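Local coordinates for protein CopN (Chlamydia pneumoniae, PDB 4NRH) that probably acts as a type III secretion gatekeeper, binding the Scc3 chaperone in a complex that directs translocator secretion, at residues Leu18-Tyr22 and Asp69-Thr74. Numbering follows the deposited sequence.
Sequences LADKY and DYLVQT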
loop_
_atom_site.group_PDB
_atom_site.type_symbol
_atom_site.label_atom_id
_atom_site.label_comp_id
_atom_site.label_asym_id
_atom_site.label_seq_id
_atom_site.Cartn_x
_atom_site.Cartn_y
_atom_site.Cartn_z
ATOM N N LEU A 18 1.965 42.827 -7.418
ATOM C CA LEU A 18 1.150 41.711 -6.948
ATOM C C LEU A 18 0.938 40.640 -8.017
ATOM O O LEU A 18 0.914 39.448 -7.710
ATOM C CB LEU A 18 -0.205 42.215 -6.445
ATOM C CG LEU A 18 -1.123 41.141 -5.856
ATOM C CD1 LEU A 18 -0.452 40.452 -4.677
ATOM C CD2 LEU A 18 -2.456 41.737 -5.438
ATOM N N ALA A 19 0.780 41.068 -9.265
ATOM C CA ALA A 19 0.565 40.139 -10.371
ATOM C C ALA A 19 1.732 39.167 -10.526
ATOM O O ALA A 19 1.533 37.979 -10.777
ATOM C CB ALA A 19 0.339 40.903 -11.664
ATOM N N ASP A 20 2.948 39.683 -10.374
ATOM C CA ASP A 20 4.149 38.858 -10.460
ATOM C C ASP A 20 4.227 37.837 -9.328
ATOM O O ASP A 20 4.746 36.737 -9.515
ATOM C CB ASP A 20 5.401 39.739 -10.460
ATOM C CG ASP A 20 5.512 40.592 -11.710
ATOM O OD1 ASP A 20 4.830 40.279 -12.708
ATOM O OD2 ASP A 20 6.276 41.580 -11.693
ATOM N N LYS A 21 3.718 38.202 -8.154
ATOM C CA LYS A 21 3.744 37.303 -7.001
ATOM C C LYS A 21 2.806 36.117 -7.202
ATOM O O LYS A 21 3.148 34.984 -6.865
ATOM C CB LYS A 21 3.380 38.052 -5.715
ATOM C CG LYS A 21 4.364 39.146 -5.332
ATOM C CD LYS A 21 3.887 39.916 -4.111
ATOM C CE LYS A 21 4.825 41.067 -3.783
ATOM N NZ LYS A 21 6.208 40.588 -3.508
ATOM N N TYR A 22 1.622 36.387 -7.744
ATOM C CA TYR A 22 0.677 35.333 -8.099
ATOM C C TYR A 22 1.271 34.367 -9.122
ATOM O O TYR A 22 1.090 33.154 -9.028
ATOM C CB TYR A 22 -0.617 35.936 -8.655
ATOM C CG TYR A 22 -1.699 36.170 -7.625
ATOM C CD1 TYR A 22 -1.716 37.325 -6.854
ATOM C CD2 TYR A 22 -2.714 35.241 -7.436
ATOM C CE1 TYR A 22 -2.710 37.543 -5.915
ATOM C CE2 TYR A 22 -3.710 35.449 -6.500
ATOM C CZ TYR A 22 -3.704 36.601 -5.743
ATOM O OH TYR A 22 -4.696 36.811 -4.811
ATOM N N ASP A 69 -9.089 35.871 -7.802
ATOM C CA ASP A 69 -8.473 36.156 -6.508
ATOM C C ASP A 69 -7.532 37.350 -6.615
ATOM O O ASP A 69 -7.506 38.212 -5.737
ATOM C CB ASP A 69 -7.717 34.934 -5.979
ATOM C CG ASP A 69 -8.635 33.773 -5.654
ATOM O OD1 ASP A 69 -9.807 34.021 -5.299
ATOM O OD2 ASP A 69 -8.184 32.613 -5.745
ATOM N N TYR A 70 -6.756 37.388 -7.695
ATOM C CA TYR A 70 -5.811 38.473 -7.926
ATOM C C TYR A 70 -6.522 39.807 -8.144
ATOM O O TYR A 70 -6.130 40.825 -7.575
ATOM C CB TYR A 70 -4.915 38.165 -9.128
ATOM C CG TYR A 70 -4.320 39.406 -9.755
ATOM C CD1 TYR A 70 -3.287 40.094 -9.131
ATOM C CD2 TYR A 70 -4.797 39.897 -10.965
ATOM C CE1 TYR A 70 -2.745 41.233 -9.694
ATOM C CE2 TYR A 70 -4.259 41.036 -11.536
ATOM C CZ TYR A 70 -3.233 41.700 -10.896
ATOM O OH TYR A 70 -2.691 42.834 -11.457
ATOM N N LEU A 71 -7.561 39.790 -8.975
ATOM C CA LEU A 71 -8.300 41.003 -9.313
ATOM C C LEU A 71 -8.933 41.636 -8.079
ATOM O O LEU A 71 -8.875 42.852 -7.895
ATOM C CB LEU A 71 -9.378 40.699 -10.356
ATOM C CG LEU A 71 -8.881 40.327 -11.754
ATOM C CD1 LEU A 71 -10.044 39.907 -12.640
ATOM C CD2 LEU A 71 -8.116 41.483 -12.376
ATOM N N VAL A 72 -9.540 40.804 -7.240
ATOM C CA VAL A 72 -10.139 41.267 -5.995
ATOM C C VAL A 72 -9.088 41.870 -5.064
ATOM O O VAL A 72 -9.315 42.905 -4.436
ATOM C CB VAL A 72 -10.872 40.115 -5.269
ATOM C CG1 VAL A 72 -11.248 40.518 -3.852
ATOM C CG2 VAL A 72 -12.108 39.695 -6.052
ATOM N N GLN A 73 -7.927 41.226 -4.996
ATOM C CA GLN A 73 -6.874 41.632 -4.071
ATOM C C GLN A 73 -6.134 42.895 -4.514
ATOM O O GLN A 73 -5.729 43.704 -3.682
ATOM C CB GLN A 73 -5.874 40.487 -3.878
ATOM C CG GLN A 73 -4.924 40.684 -2.706
ATOM C CD GLN A 73 -3.953 39.532 -2.536
ATOM O OE1 GLN A 73 -4.061 38.507 -3.211
ATOM N NE2 GLN A 73 -2.995 39.696 -1.632
ATOM N N THR A 74 -5.959 43.064 -5.822
ATOM C CA THR A 74 -5.140 44.159 -6.336
ATOM C C THR A 74 -5.904 45.471 -6.504
ATOM O O THR A 74 -5.295 46.530 -6.649
ATOM C CB THR A 74 -4.502 43.791 -7.694
ATOM O OG1 THR A 74 -3.442 44.712 -7.991
ATOM C CG2 THR A 74 -5.536 43.837 -8.812
HETATM O O HOH W 1 -0.514 43.818 -10.097
#
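Tyr22 and Tyr70 make the two largest contributions to this interface, with Leu18 close behind, and the two rings meet edge to face: their planes stand 73° apart, centroids separated by 5.7 Å, with the edge of Tyr70 directed at the face of Tyr22. That same face also receives Tyr70 CB, a CH-pi contact in which CB lies 3.7 Å from the centroid of the Tyr22 ring and almost on the ring normal, so the methylene sits over the ring centre. At the rim of Tyr22, near the ring plane, Gln73 OE1 accepts a hydrogen bond from the hydroxyl; the 2.4 Å between Tyr22 OH and Gln73 OE1 is very short, so the length itself is doubtful. These side chains join the first ordered helix, 18-24, to the end of helix 61-74 within the all-helical HrpJ-like region; the segment axes are roughly antiparallel, 150° between their N-to-C directions, with a closest approach of 10.5 Å, and helix 31-40 flanks both tyrosines through Leu34. With CG anti to the backbone N (chi1 -177°), Leu18 brings its CD2 branch to 3.7 Å from Thr74 CB, while its CG lies at the edge of the Tyr70 ring. Farther along that ring, Tyr70 CE1 packs 3.7 Å from Ala19 CB. The Tyr70 hydroxyl hydrogen-bonds a water, 2.7 Å from OH to the water oxygen, which in turn accepts a bond from the backbone N of Ala19.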